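Local coordinates for acyl-CoA dehydrogenase (Thermus thermophilus, PDB 2Z1Q), which probably oxidises saturated acyl-CoA thioesters to their 2,3-dehydro forms, using a bound FAD and passing the electrons on to an acceptor, at residues B[259-262]-B[263-266]; B[292-295]-B[296-300]; B[391-394]-B[395-399]. All blocks are in the same frame, centred on the assembly; numbering follows the deposited sequence.

Contact 1: residues B[259-262]-B[263-266]; sequences VLNV and GRYK
The aromatic ring of Y265 overlaps the backbone of V262, three residues earlier on the same helix: V262 O sits above the ring centre, and Y265 CE2 comes within 3.4 Å of V262 CA. The side chain leaves with CG between its own backbone N and carbonyl carbon (chi1 65°), which turns the ring back along the helix. The phenol end then reaches one valine branch, with Y265 OH 3.6 Å from V262 CG2. The other branch, V262 CG1, touches the tyrosine too and lies alongside the lysine chain, 3.6 Å from K266 CD, so one valine packs two successors. Further round the helix, R264 runs extended across L260 and sets one guanidinium face over L260 CB, while R264 NH1 is 4.0 Å from L260 CD1. A water in the guanidinium plane accepts from R264 NH2 and donates to N261 OD1, 2.7 Å from each. The bridge gives two buried polar groups a common partner; N261 ND2 in turn bonds to E345, and R264 NE to the backbone O of E398. Beneath the side chains, G263 N bonds to V259 O at 3.0 Å, nearly straight. The i to i+4 backbone bonds, with side chains meeting three and four residues apart, mark an alpha helix, here the long helix 252-288 of the helical C-terminal domain, packed against helices 348-372, 90-99 and 119-124.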
loop_
_atom_site.group_PDB
_atom_site.type_symbol
_atom_site.label_atom_id
_atom_site.label_comp_id
_atom_site.label_asym_id
_atom_site.label_seq_id
_atom_site.Cartn_x
_atom_site.Cartn_y
_atom_site.Cartn_z
ATOM N N VAL B 259 -2.950 12.459 26.095
ATOM C CA VAL B 259 -4.032 12.280 25.140
ATOM C C VAL B 259 -3.630 11.245 24.083
ATOM O O VAL B 259 -4.473 10.502 23.585
ATOM C CB VAL B 259 -4.446 13.620 24.480
ATOM C CG1 VAL B 259 -4.877 14.604 25.577
ATOM C CG2 VAL B 259 -3.307 14.187 23.643
ATOM N N LEU B 260 -2.338 11.178 23.777
ATOM C CA LEU B 260 -1.855 10.217 22.796
ATOM C C LEU B 260 -2.184 8.769 23.160
ATOM O O LEU B 260 -2.434 7.965 22.267
ATOM C CB LEU B 260 -0.333 10.367 22.588
ATOM C CG LEU B 260 0.127 11.416 21.565
ATOM C CD1 LEU B 260 1.603 11.751 21.782
ATOM C CD2 LEU B 260 -0.118 10.887 20.154
ATOM N N ASN B 261 -2.199 8.424 24.449
ATOM C CA ASN B 261 -2.507 7.040 24.820
ATOM C C ASN B 261 -3.909 6.635 24.393
ATOM O O ASN B 261 -4.111 5.533 23.888
ATOM C CB ASN B 261 -2.356 6.814 26.331
ATOM C CG ASN B 261 -0.917 6.891 26.797
ATOM O OD1 ASN B 261 0.011 6.558 26.059
ATOM N ND2 ASN B 261 -0.723 7.314 28.045
ATOM N N VAL B 262 -4.880 7.520 24.586
ATOM C CA VAL B 262 -6.255 7.225 24.221
ATOM C C VAL B 262 -6.416 7.252 22.710
ATOM O O VAL B 262 -7.091 6.393 22.122
ATOM C CB VAL B 262 -7.200 8.242 24.848
ATOM C CG1 VAL B 262 -8.613 8.065 24.295
ATOM C CG2 VAL B 262 -7.168 8.092 26.357
ATOM N N GLY B 263 -5.816 8.252 22.081
ATOM C CA GLY B 263 -5.917 8.348 20.645
ATOM C C GLY B 263 -5.395 7.098 19.968
ATOM O O GLY B 263 -5.958 6.654 18.971
ATOM N N ARG B 264 -4.340 6.506 20.512
ATOM C CA ARG B 264 -3.787 5.322 19.882
ATOM C C ARG B 264 -4.667 4.091 19.961
ATOM O O ARG B 264 -4.839 3.396 18.956
ATOM C CB ARG B 264 -2.405 5.025 20.450
ATOM C CG ARG B 264 -1.370 6.064 20.045
ATOM C CD ARG B 264 -0.087 5.947 20.850
ATOM N NE ARG B 264 0.892 6.937 20.408
ATOM C CZ ARG B 264 1.995 7.264 21.075
ATOM N NH1 ARG B 264 2.824 8.179 20.581
ATOM N NH2 ARG B 264 2.266 6.685 22.234
ATOM N N TYR B 265 -5.244 3.795 21.116
ATOM C CA TYR B 265 -6.058 2.598 21.120
ATOM C C TYR B 265 -7.394 2.795 20.424
ATOM O O TYR B 265 -7.936 1.840 19.868
ATOM C CB TYR B 265 -6.231 2.031 22.527
ATOM C CG TYR B 265 -6.980 2.891 23.493
ATOM C CD1 TYR B 265 -8.366 3.055 23.385
ATOM C CD2 TYR B 265 -6.329 3.474 24.567
ATOM C CE1 TYR B 265 -9.076 3.775 24.339
ATOM C CE2 TYR B 265 -7.024 4.194 25.528
ATOM C CZ TYR B 265 -8.397 4.337 25.412
ATOM O OH TYR B 265 -9.079 4.996 26.409
ATOM N N LYS B 266 -7.921 4.021 20.421
ATOM C CA LYS B 266 -9.189 4.273 19.733
ATOM C C LYS B 266 -8.940 4.177 18.222
ATOM O O LYS B 266 -9.792 3.704 17.469
ATOM C CB LYS B 266 -9.763 5.654 20.109
ATOM C CG LYS B 266 -10.191 5.773 21.584
ATOM C CD LYS B 266 -10.993 7.039 21.868
ATOM C CE LYS B 266 -12.290 7.059 21.066
ATOM N NZ LYS B 266 -13.076 8.304 21.301
HETATM O O HOH W 1 0.548 5.233 23.715
#

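Contact 2: residues B[292-295]-B[296-300]; sequences FGRP and IGRFG. With FAD (flavin-adenine dinucleotide), chain C.
F299 meets F292 through the rim of its ring, F299 CZ lying 4.1 Å from F292 CB. The tightly packed part is made by F299 and I296, both buried against FAD (chain C). F299, with CG anti to its carbonyl carbon (chi1 -65°), lays one ring face against the purine, with FAD C6A 4.0 Å above the F299 ring plane. I296 closes on the ribose side, where I296 CD1 is 3.6 Å from FAD C5B. From the exposed end of the loop, F292 meets the imidazole part of the purine, F292 CE1 standing 3.5 Å from FAD N7A. The backbone that presents these groups is a short 3-10 turn, 296-298, in which R298 N donates to P295 O at 2.8 Å from above the carbonyl plane; F299 follows at the N-cap of helix 300-331. The FAD lies at the dimer interface: R289 of this chain and Y146, L148, T149 and S183 of the second subunit form hydrogen bonds with it, while Q476 of that subunit packs on F299. The outer side is looser. R294, bent at chi3 (-41°), brings its guanidinium face over F299 CE2, 3.8 Å from R294 CZ, and a long, weak ion pair runs to E474 of the second subunit. Its aliphatic part crosses R298, R294 CD being 3.6 Å from R298 CB, and the two guanidinium planes stand nearly perpendicular, with R298 exposed to solvent.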
loop_
_atom_site.group_PDB
_atom_site.type_symbol
_atom_site.label_atom_id
_atom_site.label_comp_id
_atom_site.label_asym_id
_atom_site.label_seq_id
_atom_site.Cartn_x
_atom_site.Cartn_y
_atom_site.Cartn_z
ATOM N N PHE B 292 -14.586 -16.017 -16.013
ATOM C CA PHE B 292 -14.286 -17.373 -16.444
ATOM C C PHE B 292 -15.353 -18.325 -15.904
ATOM O O PHE B 292 -15.039 -19.378 -15.352
ATOM C CB PHE B 292 -12.894 -17.809 -15.957
ATOM C CG PHE B 292 -11.766 -16.963 -16.496
ATOM C CD1 PHE B 292 -11.304 -15.856 -15.790
ATOM C CD2 PHE B 292 -11.182 -17.266 -17.722
ATOM C CE1 PHE B 292 -10.273 -15.058 -16.300
ATOM C CE2 PHE B 292 -10.147 -16.474 -18.242
ATOM C CZ PHE B 292 -9.693 -15.369 -17.530
ATOM N N GLY B 293 -16.611 -17.922 -16.049
ATOM C CA GLY B 293 -17.734 -18.731 -15.610
ATOM C C GLY B 293 -17.695 -19.220 -14.181
ATOM O O GLY B 293 -17.979 -20.389 -13.909
ATOM N N ARG B 294 -17.355 -18.328 -13.260
ATOM C CA ARG B 294 -17.287 -18.688 -11.852
ATOM C C ARG B 294 -17.008 -17.467 -10.983
ATOM O O ARG B 294 -16.277 -16.552 -11.379
ATOM C CB ARG B 294 -16.177 -19.716 -11.632
ATOM C CG ARG B 294 -16.513 -20.807 -10.629
ATOM C CD ARG B 294 -15.259 -21.570 -10.212
ATOM N NE ARG B 294 -14.360 -21.839 -11.334
ATOM C CZ ARG B 294 -13.161 -22.406 -11.218
ATOM N NH1 ARG B 294 -12.703 -22.773 -10.024
ATOM N NH2 ARG B 294 -12.410 -22.602 -12.296
ATOM N N PRO B 295 -17.607 -17.428 -9.784
ATOM C CA PRO B 295 -17.365 -16.283 -8.902
ATOM C C PRO B 295 -15.876 -16.280 -8.574
ATOM O O PRO B 295 -15.297 -17.327 -8.261
ATOM C CB PRO B 295 -18.244 -16.593 -7.696
ATOM C CG PRO B 295 -19.390 -17.370 -8.307
ATOM C CD PRO B 295 -18.656 -18.303 -9.235
ATOM N N ILE B 296 -15.249 -15.111 -8.674
ATOM C CA ILE B 296 -13.818 -15.003 -8.416
ATOM C C ILE B 296 -13.452 -15.508 -7.032
ATOM O O ILE B 296 -12.319 -15.931 -6.787
ATOM C CB ILE B 296 -13.321 -13.547 -8.627
ATOM C CG1 ILE B 296 -14.065 -12.556 -7.723
ATOM C CG2 ILE B 296 -13.545 -13.167 -10.069
ATOM C CD1 ILE B 296 -13.605 -11.103 -7.907
ATOM N N GLY B 297 -14.435 -15.490 -6.141
ATOM C CA GLY B 297 -14.237 -15.962 -4.788
ATOM C C GLY B 297 -13.920 -17.450 -4.757
ATOM O O GLY B 297 -13.559 -17.977 -3.704
ATOM N N ARG B 298 -14.054 -18.129 -5.898
ATOM C CA ARG B 298 -13.755 -19.558 -5.966
ATOM C C ARG B 298 -12.314 -19.821 -6.404
ATOM O O ARG B 298 -11.826 -20.951 -6.315
ATOM C CB ARG B 298 -14.715 -20.268 -6.931
ATOM C CG ARG B 298 -16.146 -20.370 -6.432
ATOM C CD ARG B 298 -16.219 -21.113 -5.113
ATOM N NE ARG B 298 -17.593 -21.262 -4.643
ATOM C CZ ARG B 298 -18.357 -20.268 -4.189
ATOM N NH1 ARG B 298 -19.596 -20.524 -3.789
ATOM N NH2 ARG B 298 -17.886 -19.026 -4.126
ATOM N N PHE B 299 -11.640 -18.778 -6.881
ATOM C CA PHE B 299 -10.259 -18.941 -7.310
ATOM C C PHE B 299 -9.329 -18.937 -6.111
ATOM O O PHE B 299 -9.556 -18.208 -5.132
ATOM C CB PHE B 299 -9.863 -17.831 -8.279
ATOM C CG PHE B 299 -10.623 -17.859 -9.570
ATOM C CD1 PHE B 299 -11.310 -16.735 -10.011
ATOM C CD2 PHE B 299 -10.656 -19.013 -10.350
ATOM C CE1 PHE B 299 -12.018 -16.754 -11.208
ATOM C CE2 PHE B 299 -11.364 -19.041 -11.551
ATOM C CZ PHE B 299 -12.046 -17.910 -11.976
ATOM N N GLY B 300 -8.280 -19.748 -6.201
ATOM C CA GLY B 300 -7.328 -19.842 -5.116
ATOM C C GLY B 300 -6.737 -18.529 -4.622
ATOM O O GLY B 300 -6.788 -18.250 -3.435
HETATM P PA FAD C . -12.372 -8.034 -11.852
HETATM O O1A FAD C . -12.053 -6.660 -11.549
HETATM O O2A FAD C . -13.446 -8.460 -12.961
HETATM O O5B FAD C . -11.282 -9.107 -11.465
HETATM C C5B FAD C . -11.301 -9.363 -10.069
HETATM C C4B FAD C . -10.353 -10.508 -9.978
HETATM O O4B FAD C . -9.441 -10.875 -10.957
HETATM C C3B FAD C . -9.762 -10.971 -8.576
HETATM O O3B FAD C . -10.723 -11.772 -7.873
HETATM C C2B FAD C . -8.545 -11.741 -9.220
HETATM O O2B FAD C . -7.989 -12.800 -8.418
HETATM C C1B FAD C . -9.405 -12.120 -10.366
HETATM N N9A FAD C . -9.111 -13.251 -11.221
HETATM C C8A FAD C . -9.585 -13.307 -12.507
HETATM N N7A FAD C . -9.250 -14.406 -13.069
HETATM C C5A FAD C . -8.510 -15.136 -12.210
HETATM C C6A FAD C . -7.860 -16.398 -12.268
HETATM N N6A FAD C . -7.924 -17.140 -13.426
HETATM N N1A FAD C . -7.177 -16.829 -11.166
HETATM C C2A FAD C . -7.134 -16.118 -10.041
HETATM N N3A FAD C . -7.736 -14.944 -9.953
HETATM C C4A FAD C . -8.423 -14.397 -10.996
HETATM N N1 FAD C . -9.053 -1.795 -21.074
HETATM C C2 FAD C . -8.862 -1.737 -22.395
HETATM O O2 FAD C . -9.304 -2.650 -23.085
HETATM N N3 FAD C . -8.215 -0.703 -23.009
HETATM C C4 FAD C . -7.712 0.369 -22.297
HETATM O O4 FAD C . -7.145 1.292 -22.846
HETATM C C4X FAD C . -7.911 0.375 -20.838
HETATM N N5 FAD C . -7.501 1.371 -20.046
HETATM C C5X FAD C . -7.749 1.376 -18.710
HETATM C C6 FAD C . -7.352 2.492 -17.878
HETATM C C7 FAD C . -7.657 2.483 -16.509
HETATM C C7M FAD C . -7.264 3.679 -15.668
HETATM C C8 FAD C . -8.325 1.366 -15.912
HETATM C C8M FAD C . -8.669 1.338 -14.439
HETATM C C9 FAD C . -8.699 0.281 -16.693
HETATM C C9A FAD C . -8.411 0.255 -18.101
HETATM N N10 FAD C . -8.847 -0.832 -18.900
HETATM C C10 FAD C . -8.628 -0.821 -20.249
HETATM C "C1'" FAD C . -9.534 -1.904 -18.209
HETATM C "C2'" FAD C . -8.716 -3.157 -17.884
HETATM O "O2'" FAD C . -8.328 -3.861 -19.068
HETATM C "C3'" FAD C . -9.681 -3.926 -17.070
HETATM O "O3'" FAD C . -9.987 -3.130 -15.892
HETATM C "C4'" FAD C . -9.181 -5.248 -16.575
HETATM O "O4'" FAD C . -8.851 -6.141 -17.647
HETATM C "C5'" FAD C . -10.356 -5.669 -15.757
HETATM O "O5'" FAD C . -10.214 -6.821 -15.078
HETATM P P FAD C . -11.539 -6.737 -14.169
HETATM O O1P FAD C . -11.563 -5.431 -13.479
HETATM O O2P FAD C . -12.868 -6.876 -15.108
HETATM O O3P FAD C . -11.328 -7.973 -13.120
#

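Contact 3: residues B[391-394]-B[395-399]; sequences ARIN and RIFEG. With FAD (flavin-adenine dinucleotide), chain D.
With CG1 of I393 anti to its backbone N (chi1 -166°) and the ring of F397 swung beside its own backbone N (chi1 -83°), the isoleucine is brought over one face of the phenylalanine. The result is a CH-pi contact, I393 CG1 standing 3.5 Å from the centroid of the F397 ring. The next atom along the isoleucine chain carries on to the cofactor, and I393 CD1 is 3.4 Å from C8M of FAD (chain D). The same flavin meets F397 at the ring edge, F397 CE1 lying 3.5 Å from FAD C7, so the dimethylbenzene end of the isoalloxazine is packed by both residues. They belong to the turn at the C-terminal end of helix 383-392 in the C-terminal domain, where I393 O accepts two backbone bonds, from I396 N at 2.9 Å and from F397 N at 3.1 Å. This double grip fixes the start of F397 relative to I393. With F397 exchanged for an alanine, I393 CG1 would probably lose the aromatic face it rests on, and a gap would open beside flavin C6 and C7. On another side of the turn, the guanidinium groups of R392 and R395 stack, centres 3.6 Å apart and planes 21° from parallel. The closeness of two like charges is probably tolerated because carboxylates hold them: D367 of the second subunit forms salt bridges with both, and D363 of this chain with R395. Q371 of the second subunit adds a bond to R392 NH2 and another to R395 O.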
loop_
_atom_site.group_PDB
_atom_site.type_symbol
_atom_site.label_atom_id
_atom_site.label_comp_id
_atom_site.label_asym_id
_atom_site.label_seq_id
_atom_site.Cartn_x
_atom_site.Cartn_y
_atom_site.Cartn_z
ATOM N N ALA B 391 -7.582 5.224 4.392
ATOM C CA ALA B 391 -6.725 4.430 5.270
ATOM C C ALA B 391 -5.309 4.942 5.433
ATOM O O ALA B 391 -4.747 4.904 6.524
ATOM C CB ALA B 391 -6.681 3.000 4.778
ATOM N N ARG B 392 -4.749 5.409 4.326
ATOM C CA ARG B 392 -3.374 5.890 4.267
ATOM C C ARG B 392 -2.925 6.811 5.422
ATOM O O ARG B 392 -1.788 6.707 5.900
ATOM C CB ARG B 392 -3.146 6.592 2.913
ATOM C CG ARG B 392 -1.797 6.292 2.269
ATOM C CD ARG B 392 -0.753 6.358 3.323
ATOM N NE ARG B 392 0.538 5.771 3.022
ATOM C CZ ARG B 392 1.471 5.663 3.957
ATOM N NH1 ARG B 392 2.661 5.134 3.692
ATOM N NH2 ARG B 392 1.182 6.067 5.183
ATOM N N ILE B 393 -3.804 7.698 5.878
ATOM C CA ILE B 393 -3.442 8.628 6.952
ATOM C C ILE B 393 -3.158 7.961 8.302
ATOM O O ILE B 393 -2.373 8.465 9.105
ATOM C CB ILE B 393 -4.557 9.701 7.134
ATOM C CG1 ILE B 393 -4.044 10.858 7.998
ATOM C CG2 ILE B 393 -5.794 9.074 7.770
ATOM C CD1 ILE B 393 -2.825 11.571 7.420
ATOM N N ASN B 394 -3.759 6.805 8.541
ATOM C CA ASN B 394 -3.584 6.118 9.813
ATOM C C ASN B 394 -2.189 5.773 10.302
ATOM O O ASN B 394 -1.938 5.831 11.501
ATOM C CB ASN B 394 -4.489 4.899 9.835
ATOM C CG ASN B 394 -5.937 5.301 9.802
ATOM O OD1 ASN B 394 -6.374 6.110 10.623
ATOM N ND2 ASN B 394 -6.687 4.774 8.846
ATOM N N ARG B 395 -1.279 5.444 9.391
ATOM C CA ARG B 395 0.095 5.122 9.771
ATOM C C ARG B 395 0.870 6.389 10.144
ATOM O O ARG B 395 2.045 6.327 10.518
ATOM C CB ARG B 395 0.788 4.387 8.622
ATOM C CG ARG B 395 0.234 2.981 8.370
ATOM C CD ARG B 395 0.397 2.581 6.896
ATOM N NE ARG B 395 1.794 2.506 6.476
ATOM C CZ ARG B 395 2.186 2.369 5.212
ATOM N NH1 ARG B 395 1.302 2.291 4.235
ATOM N NH2 ARG B 395 3.480 2.311 4.926
ATOM N N ILE B 396 0.207 7.538 10.042
ATOM C CA ILE B 396 0.831 8.819 10.385
ATOM C C ILE B 396 0.238 9.407 11.667
ATOM O O ILE B 396 0.980 9.907 12.521
ATOM C CB ILE B 396 0.685 9.800 9.222
ATOM C CG1 ILE B 396 1.418 9.214 8.023
ATOM C CG2 ILE B 396 1.247 11.178 9.580
ATOM C CD1 ILE B 396 1.287 10.022 6.796
ATOM N N PHE B 397 -1.088 9.319 11.801
ATOM C CA PHE B 397 -1.844 9.787 12.970
ATOM C C PHE B 397 -1.351 9.175 14.286
ATOM O O PHE B 397 -0.826 8.065 14.311
ATOM C CB PHE B 397 -3.330 9.401 12.854
ATOM C CG PHE B 397 -4.166 10.351 12.028
ATOM C CD1 PHE B 397 -3.724 11.636 11.764
ATOM C CD2 PHE B 397 -5.426 9.967 11.567
ATOM C CE1 PHE B 397 -4.522 12.526 11.061
ATOM C CE2 PHE B 397 -6.235 10.856 10.861
ATOM C CZ PHE B 397 -5.789 12.135 10.606
ATOM N N GLU B 398 -1.570 9.901 15.381
ATOM C CA GLU B 398 -1.196 9.434 16.720
ATOM C C GLU B 398 0.268 9.032 16.771
ATOM O O GLU B 398 0.630 8.067 17.444
ATOM C CB GLU B 398 -2.040 8.210 17.111
ATOM C CG GLU B 398 -3.528 8.338 16.818
ATOM C CD GLU B 398 -4.191 9.438 17.625
ATOM O OE1 GLU B 398 -5.214 9.977 17.152
ATOM O OE2 GLU B 398 -3.703 9.765 18.730
ATOM N N GLY B 399 1.109 9.776 16.064
ATOM C CA GLY B 399 2.517 9.439 16.003
ATOM C C GLY B 399 2.663 8.482 14.833
ATOM O O GLY B 399 1.842 7.569 14.670
HETATM P PA FAD D . 7.449 14.643 8.953
HETATM O O1A FAD D . 6.225 14.486 8.208
HETATM O O2A FAD D . 7.908 16.011 9.640
HETATM O O5B FAD D . 8.067 13.336 9.554
HETATM C C5B FAD D . 8.733 12.603 8.527
HETATM C C4B FAD D . 9.357 11.510 9.364
HETATM O O4B FAD D . 8.974 11.206 10.645
HETATM C C3B FAD D . 9.949 10.196 8.679
HETATM O O3B FAD D . 11.231 10.460 8.097
HETATM C C2B FAD D . 9.957 9.377 10.034
HETATM O O2B FAD D . 10.922 8.324 10.127
HETATM C C1B FAD D . 10.227 10.644 10.793
HETATM N N9A FAD D . 10.766 10.690 12.119
HETATM C C8A FAD D . 10.431 11.690 12.986
HETATM N N7A FAD D . 11.064 11.552 14.093
HETATM C C5A FAD D . 11.832 10.444 14.029
HETATM C C6A FAD D . 12.737 9.800 14.925
HETATM N N6A FAD D . 12.944 10.332 16.181
HETATM N N1A FAD D . 13.360 8.667 14.499
HETATM C C2A FAD D . 13.173 8.171 13.279
HETATM N N3A FAD D . 12.350 8.760 12.435
HETATM C C4A FAD D . 11.665 9.876 12.731
HETATM N N1 FAD D . -2.296 17.962 14.332
HETATM C C2 FAD D . -2.890 18.457 15.439
HETATM O O2 FAD D . -2.188 18.989 16.284
HETATM N N3 FAD D . -4.231 18.408 15.643
HETATM C C4 FAD D . -5.093 17.845 14.727
HETATM O O4 FAD D . -6.285 17.809 14.912
HETATM C C4X FAD D . -4.508 17.297 13.478
HETATM N N5 FAD D . -5.258 16.759 12.502
HETATM C C5X FAD D . -4.698 16.306 11.351
HETATM C C6 FAD D . -5.513 15.788 10.281
HETATM C C7 FAD D . -4.911 15.369 9.083
HETATM C C7M FAD D . -5.780 14.850 7.953
HETATM C C8 FAD D . -3.489 15.434 8.924
HETATM C C8M FAD D . -2.804 15.002 7.648
HETATM C C9 FAD D . -2.701 15.917 9.945
HETATM C C9A FAD D . -3.278 16.368 11.172
HETATM N N10 FAD D . -2.451 16.898 12.187
HETATM C C10 FAD D . -3.016 17.390 13.346
HETATM C "C1'" FAD D . -1.039 16.929 11.907
HETATM C "C2'" FAD D . -0.219 15.804 12.556
HETATM O "O2'" FAD D . -0.232 15.911 13.972
HETATM C "C3'" FAD D . 1.129 16.044 11.956
HETATM O "O3'" FAD D . 0.995 15.870 10.516
HETATM C "C4'" FAD D . 2.213 15.102 12.400
HETATM O "O4'" FAD D . 2.489 15.167 13.802
HETATM C "C5'" FAD D . 3.340 15.557 11.546
HETATM O "O5'" FAD D . 4.465 14.845 11.674
HETATM P P FAD D . 5.261 15.438 10.414
HETATM O O1P FAD D . 4.373 15.302 9.229
HETATM O O2P FAD D . 5.617 17.010 10.639
HETATM O O3P FAD D . 6.567 14.462 10.313
#

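Overall arrangement
All three contacts belong to the C-terminal dehydrogenase domain, yet their chemistry changes with depth. Contacts 1 and 3 are buried near the middle of the chain, their centres about 12 Å apart, and they meet directly: E398 of contact 3 lies against L260 and G263 of contact 1, which joins helix 252-288 to the turn at the end of helix 383-392. Contact 2 sits about 41 Å from contact 1 between centres, in a peripheral, partly exposed loop. Contact 1 is intrahelical packing with a water bridge and touches no other chain; contacts 2 and 3 both border the second subunit. They border different copies of the cofactor, contact 2 the adenine of one FAD and contact 3 the flavin of the other.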